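PDB 5MUA: ricin B-related lectin from Polyporus squamosus, which probably binds galactose-bearing carbohydrates through a ricin-type lectin domain joined to a papain-like, calcium-binding protease domain that takes the inhibitor E-64. Local coordinates for residues Tyr9-Ala14 / Gln142-Gln147; Arg20-Glu25 / Asp34-Ser39. All coordinates share one frame; numbering follows the deposited sequence. Where two conformers were deposited one is given.

Interaction 1: Tyr9-Ala14 / Gln142-Gln147; sequences YYIASA and QNWTFQ
F146 turns the edge of its ring into one face of the Y9 ring, a T-shaped pair with centroids 5.6 Å apart and planes at 86°. The same phenyl lies alongside I11, whose CG1 touches F146 CE2 at 3.7 Å; CG2 of I11 sits over one F146 face and also reaches the six-membered ring of W144. The indole of W144 reaches across to the other strand: CE3 comes 3.4 Å from A12 O and CZ3 packs on the backbone of S13. Its NE1 bonds to V117 O, and Y9 OH to the backbone of G5 and Q4. Between the backbones, two hydrogen-bonded pairs, Y10 with Q147 and A12 with T145, fix the antiparallel register. Past them A14 N bonds N143 O at 2.9 Å from 38° above the carbonyl plane, and a water ties that oxygen to S13 OG, which also bonds Y15 N. On the face of Y10, A12, T145 and Q147, the extended Q147 brings OE1 to the edge of the Y10 ring. Pairing of 7-13 with 144-152 joins an early and a late strand of the lectin part of the chain, as in the closed ricin-type beta-trefoil.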
ATOM      1  N   TYR B   9     -15.712  14.596  14.940  1.00 12.46           N
ATOM      2  CA  TYR B   9     -16.989  15.243  14.759  1.00 11.58           C
ATOM      3  C   TYR B   9     -16.914  16.539  14.002  1.00 11.57           C
ATOM      4  O   TYR B   9     -15.886  17.231  14.022  1.00 11.99           O
ATOM      5  CB  TYR B   9     -17.550  15.596  16.111  1.00 11.27           C
ATOM      6  CG  TYR B   9     -17.791  14.480  17.026  1.00 11.21           C
ATOM      7  CD1 TYR B   9     -16.808  14.034  17.910  1.00 11.12           C
ATOM      8  CD2 TYR B   9     -19.047  13.906  17.090  1.00 11.87           C
ATOM      9  CE1 TYR B   9     -17.072  13.021  18.767  1.00 11.14           C
ATOM     10  CE2 TYR B   9     -19.357  12.903  17.993  1.00 12.02           C
ATOM     11  CZ  TYR B   9     -18.356  12.453  18.866  1.00 11.81           C
ATOM     12  OH  TYR B   9     -18.655  11.447  19.755  1.00 13.13           O
ATOM     13  N   TYR B  10     -18.001  16.899  13.324  1.00 11.25           N
ATOM     14  CA  TYR B  10     -18.272  18.321  13.031  1.00 12.46           C
ATOM     15  C   TYR B  10     -18.965  18.868  14.258  1.00 12.14           C
ATOM     16  O   TYR B  10     -19.761  18.140  14.927  1.00 12.60           O
ATOM     17  CB  TYR B  10     -19.263  18.480  11.869  1.00 12.47           C
ATOM     18  CG  TYR B  10     -18.808  18.034  10.494  1.00 13.41           C
ATOM     19  CD1 TYR B  10     -17.616  18.465   9.945  1.00 13.82           C
ATOM     20  CD2 TYR B  10     -19.698  17.286   9.681  1.00 13.99           C
ATOM     21  CE1 TYR B  10     -17.242  18.072   8.651  1.00 13.73           C
ATOM     22  CE2 TYR B  10     -19.357  16.912   8.370  1.00 14.60           C
ATOM     23  CZ  TYR B  10     -18.126  17.284   7.873  1.00 14.54           C
ATOM     24  OH  TYR B  10     -17.754  16.941   6.563  1.00 13.96           O
ATOM     25  N   ILE B  11     -18.629  20.087  14.611  1.00 11.84           N
ATOM     26  CA  ILE B  11     -19.296  20.774  15.738  1.00 12.21           C
ATOM     27  C   ILE B  11     -20.025  21.943  15.076  1.00 12.07           C
ATOM     28  O   ILE B  11     -19.405  22.907  14.633  1.00 13.03           O
ATOM     29  CB  ILE B  11     -18.271  21.282  16.766  1.00 12.03           C
ATOM     30  CG1 ILE B  11     -17.348  20.145  17.278  1.00 11.94           C
ATOM     31  CG2 ILE B  11     -18.990  21.966  17.942  1.00 12.61           C
ATOM     32  CD1 ILE B  11     -16.246  20.609  18.219  1.00 12.20           C
ATOM     33  N   ALA B  12     -21.353  21.858  14.981  1.00 14.03           N
ATOM     34  CA  ALA B  12     -22.125  22.885  14.285  1.00 13.97           C
ATOM     35  C   ALA B  12     -22.901  23.717  15.292  1.00 13.27           C
ATOM     36  O   ALA B  12     -23.368  23.183  16.297  1.00 13.98           O
ATOM     37  CB  ALA B  12     -23.147  22.252  13.325  1.00 14.44           C
ATOM     38  N   SER B  13     -23.078  24.961  14.945  1.00 13.44           N
ATOM     39  CA  SER B  13     -23.940  25.876  15.795  1.00 14.60           C
ATOM     40  C   SER B  13     -25.390  25.469  15.699  1.00 15.75           C
ATOM     41  O   SER B  13     -25.880  25.270  14.621  1.00 16.59           O
ATOM     42  CB  SER B  13     -23.828  27.310  15.319  1.00 14.99           C
ATOM     43  OG  SER B  13     -24.654  28.170  16.104  1.00 13.46           O
ATOM     44  N   ALA B  14     -26.110  25.363  16.832  1.00 14.48           N
ATOM     45  CA  ALA B  14     -27.565  25.193  16.745  1.00 15.76           C
ATOM     46  C   ALA B  14     -28.237  26.553  16.710  1.00 17.88           C
ATOM     47  O   ALA B  14     -29.453  26.577  16.623  1.00 18.41           O
ATOM     48  CB  ALA B  14     -28.097  24.359  17.894  1.00 15.92           C
ATOM     49  N   GLN B 142     -24.885  29.289  22.751  1.00 12.80           N
ATOM     50  CA  GLN B 142     -23.992  28.326  23.357  1.00 14.12           C
ATOM     51  C   GLN B 142     -24.361  26.869  23.082  1.00 14.57           C
ATOM     52  O   GLN B 142     -23.793  25.941  23.703  1.00 12.88           O
ATOM     53  CB  GLN B 142     -23.882  28.557  24.861  1.00 14.08           C
ATOM     54  CG  GLN B 142     -23.582  29.998  25.182  1.00 15.64           C
ATOM     55  CD  GLN B 142     -23.392  30.306  26.636  1.00 15.43           C
ATOM     56  OE1 GLN B 142     -24.101  29.807  27.498  1.00 14.18           O
ATOM     57  NE2 GLN B 142     -22.472  31.208  26.898  1.00 15.65           N
ATOM     58  N   ASN B 143     -25.290  26.654  22.131  1.00 14.09           N
ATOM     59  CA  ASN B 143     -25.768  25.303  21.889  1.00 14.67           C
ATOM     60  C   ASN B 143     -25.139  24.871  20.563  1.00 14.63           C
ATOM     61  O   ASN B 143     -25.115  25.642  19.579  1.00 16.72           O
ATOM     62  CB  ASN B 143     -27.270  25.278  21.745  1.00 15.03           C
ATOM     63  CG  ASN B 143     -27.982  25.575  23.053  1.00 15.52           C
ATOM     64  OD1 ASN B 143     -27.367  25.614  24.126  1.00 14.94           O
ATOM     65  ND2 ASN B 143     -29.294  25.760  22.963  1.00 17.13           N
ATOM     66  N   TRP B 144     -24.719  23.632  20.558  1.00 15.45           N
ATOM     67  CA  TRP B 144     -23.935  23.057  19.405  1.00 15.13           C
ATOM     68  C   TRP B 144     -24.515  21.664  19.150  1.00 14.65           C
ATOM     69  O   TRP B 144     -24.979  20.995  20.072  1.00 15.29           O
ATOM     70  CB  TRP B 144     -22.442  22.950  19.802  1.00 13.87           C
ATOM     71  CG  TRP B 144     -21.865  24.271  20.126  1.00 14.12           C
ATOM     72  CD1 TRP B 144     -21.824  24.829  21.359  1.00 13.98           C
ATOM     73  CD2 TRP B 144     -21.360  25.246  19.228  1.00 13.05           C
ATOM     74  NE1 TRP B 144     -21.309  26.111  21.285  1.00 12.86           N
ATOM     75  CE2 TRP B 144     -21.034  26.387  19.984  1.00 14.57           C
ATOM     76  CE3 TRP B 144     -21.195  25.302  17.831  1.00 13.38           C
ATOM     77  CZ2 TRP B 144     -20.520  27.527  19.409  1.00 14.23           C
ATOM     78  CZ3 TRP B 144     -20.688  26.411  17.273  1.00 13.28           C
ATOM     79  CH2 TRP B 144     -20.357  27.536  18.041  1.00 15.14           C
ATOM     80  N   THR B 145     -24.421  21.218  17.912  1.00 14.12           N
ATOM     81  CA  THR B 145     -24.680  19.841  17.553  1.00 16.79           C
ATOM     82  C   THR B 145     -23.402  19.163  17.142  1.00 15.05           C
ATOM     83  O   THR B 145     -22.497  19.814  16.748  1.00 16.64           O
ATOM     84  CB  THR B 145     -25.743  19.703  16.468  1.00 17.01           C
ATOM     85  OG1 THR B 145     -25.316  20.306  15.275  1.00 18.41           O
ATOM     86  CG2 THR B 145     -27.033  20.394  16.921  1.00 19.03           C
ATOM     87  N   PHE B 146     -23.340  17.871  17.384  1.00 16.14           N
ATOM     88  CA  PHE B 146     -22.158  17.066  17.022  1.00 16.33           C
ATOM     89  C   PHE B 146     -22.577  15.979  16.024  1.00 17.67           C
ATOM     90  O   PHE B 146     -23.514  15.236  16.310  1.00 17.58           O
ATOM     91  CB  PHE B 146     -21.680  16.384  18.282  1.00 16.50           C
ATOM     92  CG  PHE B 146     -20.979  17.309  19.194  1.00 15.13           C
ATOM     93  CD1 PHE B 146     -21.707  18.093  20.096  1.00 15.48           C
ATOM     94  CD2 PHE B 146     -19.618  17.423  19.182  1.00 14.60           C
ATOM     95  CE1 PHE B 146     -21.038  18.911  20.989  1.00 15.43           C
ATOM     96  CE2 PHE B 146     -18.953  18.265  20.070  1.00 14.37           C
ATOM     97  CZ  PHE B 146     -19.668  19.040  20.948  1.00 14.97           C
ATOM     98  N   GLN B 147     -21.913  15.924  14.861  1.00 15.18           N
ATOM     99  CA  GLN B 147     -22.154  14.856  13.923  1.00 16.21           C
ATOM    100  C   GLN B 147     -20.934  13.948  13.938  1.00 14.16           C
ATOM    101  O   GLN B 147     -19.876  14.412  13.637  1.00 13.46           O
ATOM    102  CB  GLN B 147     -22.381  15.442  12.535  1.00 17.59           C
ATOM    103  CG  GLN B 147     -22.464  14.301  11.539  1.00 20.74           C
ATOM    104  CD  GLN B 147     -22.700  14.704  10.120  1.00 23.16           C
ATOM    105  OE1 GLN B 147     -23.000  15.839   9.810  1.00 24.91           O
ATOM    106  NE2 GLN B 147     -22.517  13.754   9.240  1.00 25.94           N
TER
HETATM  107  O   HOH W   1     -24.128  28.090  18.736  1.00 15.80           O

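Interaction 2: Arg20-Glu25 / Asp34-Ser39; sequences RLALSE and DVIISS
Strands 20-23 and 35-39 run antiparallel but strongly twisted, 124° between their directions, with R20-S38 and A22-I36 as hydrogen-bonded pairs and L21-I37 and L23-V35 as non-hydrogen-bonded ones. The bond from R20 N to S38 O is almost straight at 173°, whereas the return bond from S38 N to R20 O is weak, bent to 117° although the two atoms lie only 2.7 Å apart. Both A22-I36 bonds are sound, and S24 N meets D34 O nearly along the C=O axis, extending the pairing one step past the strands. On the face of R20, A22, I36 and S38, the methyl of A22 packs against S38 CB at 3.7 Å. Next to it I36 places CG1 between its own N and carbonyl carbon, laying that branch along A22 O and carrying CD1 to the backbone of S24. R20 takes the same crowded first torsion, then runs extended to NE. There a water in the guanidinium plane accepts from NE at 3.0 Å, donates to S39 O and also bonds S38 OG, while NH2 bonds V42 O. The L23 and V35 side chains share the other face: L23 CD1 meets V35 CG2 at 4.0 Å and also lies against D34 O. The L21 and V35 side chains cross obliquely, CD2 of L21 touching CG1 of V35. Both pack on V130. At the turn end a water takes the N-H of D34, with weak bonds to S24 OG and D34 OD2; the latter has a salt bridge to K31, and S24 OG bonds D26 N. The V35 side chain lies about 7 Å from that of D72, which binds galactose, so this beta hairpin of the ricin-type beta-trefoil borders the sugar site.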
ATOM      1  N   ARG B  20     -20.510  25.717  11.123  1.00 14.41           N
ATOM      2  CA  ARG B  20     -19.754  24.855  12.039  1.00 14.44           C
ATOM      3  C   ARG B  20     -18.357  25.397  12.334  1.00 14.04           C
ATOM      4  O   ARG B  20     -17.891  26.360  11.710  1.00 16.14           O
ATOM      5  CB  ARG B  20     -19.763  23.427  11.528  1.00 15.03           C
ATOM      6  CG  ARG B  20     -19.065  23.298  10.204  1.00 15.38           C
ATOM      7  CD  ARG B  20     -19.462  21.979   9.589  1.00 17.12           C
ATOM      8  NE  ARG B  20     -19.040  21.867   8.227  1.00 18.44           N
ATOM      9  CZ  ARG B  20     -19.431  20.907   7.404  1.00 17.02           C
ATOM     10  NH1 ARG B  20     -20.293  20.006   7.775  1.00 18.06           N
ATOM     11  NH2 ARG B  20     -18.961  20.882   6.183  1.00 17.78           N
ATOM     12  N   LEU B  21     -17.707  24.786  13.326  1.00 13.26           N
ATOM     13  CA  LEU B  21     -16.470  25.271  13.807  1.00 12.54           C
ATOM     14  C   LEU B  21     -15.324  24.770  12.955  1.00 12.62           C
ATOM     15  O   LEU B  21     -15.306  23.626  12.517  1.00 14.87           O
ATOM     16  CB  LEU B  21     -16.291  24.837  15.216  1.00 11.82           C
ATOM     17  CG  LEU B  21     -17.274  25.491  16.206  1.00 13.37           C
ATOM     18  CD1 LEU B  21     -16.809  25.059  17.588  1.00 12.88           C
ATOM     19  CD2 LEU B  21     -17.278  27.029  16.115  1.00 14.62           C
ATOM     20  N   ALA B  22     -14.357  25.629  12.760  1.00 12.38           N
ATOM     21  CA  ALA B  22     -13.112  25.249  12.072  1.00 11.99           C
ATOM     22  C   ALA B  22     -11.960  26.045  12.718  1.00 12.66           C
ATOM     23  O   ALA B  22     -12.176  26.947  13.524  1.00 14.09           O
ATOM     24  CB  ALA B  22     -13.227  25.536  10.571  1.00 12.00           C
ATOM     25  N   LEU B  23     -10.723  25.680  12.397  1.00 13.84           N
ATOM     26  CA  LEU B  23      -9.565  26.432  12.833  1.00 14.42           C
ATOM     27  C   LEU B  23      -8.981  27.234  11.684  1.00 15.56           C
ATOM     28  O   LEU B  23      -8.775  26.723  10.601  1.00 15.00           O
ATOM     29  CB  LEU B  23      -8.544  25.515  13.451  1.00 14.96           C
ATOM     30  CG  LEU B  23      -7.442  26.254  14.160  1.00 14.83           C
ATOM     31  CD1 LEU B  23      -7.921  26.804  15.517  1.00 15.60           C
ATOM     32  CD2 LEU B  23      -6.312  25.241  14.440  1.00 14.70           C
ATOM     33  N   SER B  24      -8.751  28.512  11.935  1.00 14.72           N
ATOM     34  CA  SER B  24      -8.094  29.410  11.037  1.00 15.73           C
ATOM     35  C   SER B  24      -6.760  28.884  10.629  1.00 15.44           C
ATOM     36  O   SER B  24      -6.080  28.272  11.450  1.00 15.66           O
ATOM     37  CB  SER B  24      -7.860  30.791  11.661  1.00 16.22           C
ATOM     38  OG  SER B  24      -7.301  31.654  10.662  1.00 18.47           O
ATOM     39  N   GLU B  25      -6.389  29.112   9.368  1.00 16.14           N
ATOM     40  CA  GLU B  25      -5.004  28.787   8.942  1.00 16.35           C
ATOM     41  C   GLU B  25      -3.970  29.910   9.151  1.00 16.94           C
ATOM     42  O   GLU B  25      -2.755  29.705   8.938  1.00 17.92           O
ATOM     43  CB  GLU B  25      -4.992  28.331   7.481  1.00 18.54           C
ATOM     44  CG  GLU B  25      -5.790  27.098   7.168  1.00 19.99           C
ATOM     45  CD  GLU B  25      -5.558  26.698   5.738  1.00 22.43           C
ATOM     46  OE1 GLU B  25      -6.174  27.350   4.887  1.00 27.76           O
ATOM     47  OE2 GLU B  25      -4.713  25.813   5.493  1.00 21.95           O
ATOM     48  N   ASP B  34      -7.390  31.461  15.402  1.00 15.13           N
ATOM     49  CA  ASP B  34      -8.713  31.473  16.034  1.00 16.79           C
ATOM     50  C   ASP B  34      -9.505  30.251  15.642  1.00 16.17           C
ATOM     51  O   ASP B  34      -9.477  29.789  14.487  1.00 14.77           O
ATOM     52  CB  ASP B  34      -9.495  32.706  15.626  1.00 18.45           C
ATOM     53  CG  ASP B  34      -8.791  34.009  16.033  1.00 20.83           C
ATOM     54  OD1 ASP B  34      -8.349  34.099  17.185  1.00 20.87           O
ATOM     55  OD2 ASP B  34      -8.640  34.885  15.184  1.00 21.07           O
ATOM     56  N   VAL B  35     -10.313  29.751  16.570  1.00 14.81           N
ATOM     57  CA  VAL B  35     -11.412  28.898  16.196  1.00 13.46           C
ATOM     58  C   VAL B  35     -12.412  29.839  15.549  1.00 14.01           C
ATOM     59  O   VAL B  35     -12.749  30.903  16.131  1.00 14.22           O
ATOM     60  CB  VAL B  35     -12.044  28.140  17.407  1.00 13.78           C
ATOM     61  CG1 VAL B  35     -13.310  27.411  17.010  1.00 14.33           C
ATOM     62  CG2 VAL B  35     -11.066  27.135  17.973  1.00 13.45           C
ATOM     63  N   ILE B  36     -12.949  29.470  14.392  1.00 13.17           N
ATOM     64  CA  ILE B  36     -13.781  30.349  13.561  1.00 14.09           C
ATOM     65  C   ILE B  36     -15.021  29.579  13.104  1.00 14.43           C
ATOM     66  O   ILE B  36     -15.122  28.328  13.225  1.00 13.72           O
ATOM     67  CB  ILE B  36     -13.042  30.939  12.332  1.00 13.76           C
ATOM     68  CG1 ILE B  36     -12.523  29.791  11.365  1.00 15.27           C
ATOM     69  CG2 ILE B  36     -11.834  31.783  12.765  1.00 14.41           C
ATOM     70  CD1 ILE B  36     -11.950  30.240  10.001  1.00 16.38           C
ATOM     71  N   ILE B  37     -16.010  30.333  12.650  1.00 14.98           N
ATOM     72  CA  ILE B  37     -17.167  29.760  11.996  1.00 16.19           C
ATOM     73  C   ILE B  37     -16.800  29.445  10.543  1.00 17.08           C
ATOM     74  O   ILE B  37     -15.989  30.137   9.950  1.00 17.61           O
ATOM     75  CB  ILE B  37     -18.407  30.708  12.020  1.00 17.91           C
ATOM     76  CG1 ILE B  37     -18.150  32.033  11.243  1.00 22.36           C
ATOM     77  CG2 ILE B  37     -18.839  30.908  13.458  1.00 19.37           C
ATOM     78  CD1 ILE B  37     -19.327  33.055  11.215  1.00 23.52           C
ATOM     79  N   SER B  38     -17.495  28.456   9.998  1.00 17.54           N
ATOM     80  CA  SER B  38     -17.224  27.870   8.698  1.00 18.21           C
ATOM     81  C   SER B  38     -18.543  27.468   8.100  1.00 16.24           C
ATOM     82  O   SER B  38     -19.394  26.849   8.766  1.00 19.17           O
ATOM     83  CB  SER B  38     -16.406  26.575   8.962  1.00 19.21           C
ATOM     84  OG  SER B  38     -16.074  25.977   7.793  1.00 20.41           O
ATOM     85  N   SER B  39     -18.719  27.754   6.822  1.00 16.70           N
ATOM     86  CA  SER B  39     -19.904  27.331   6.067  0.80 16.71           C
ATOM     87  C   SER B  39     -19.885  25.811   5.833  1.00 16.23           C
ATOM     88  O   SER B  39     -18.881  25.264   5.389  1.00 16.17           O
ATOM     89  CB  SER B  39     -19.948  28.024   4.693  0.80 16.20           C
ATOM     90  OG  SER B  39     -21.043  27.509   3.918  0.80 14.59           O
TER
HETATM   91  O   HOH W   2     -17.012  23.675   6.948  1.00 13.23           O
HETATM   92  O   HOH W   3      -6.552  33.163  13.091  1.00 19.32           O

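How the interactions relate
Interaction 2 is nested within the chain loop that interaction 1 closes, and consecutive strands 7-13 and 19-23 join them: I11 O lies 2.8 Å from L21 N, a probable hydrogen bond, and W144 CZ3 packs against L21 CD2. In each, the apolar face is buried, while the other is mixed and holds more exposed residues such as T145, Q147 and I36. The apolar face of interaction 1 is rich in aromatic rings, whereas that of interaction 2 is aliphatic. Waters bridge side chains to backbone in both, more extensively at the hairpin. Y10 and R20 link the contacts through a cation-pi interaction. Interaction 1 unites strands distant in sequence; interaction 2 pairs near neighbours and lies nearer the galactose site.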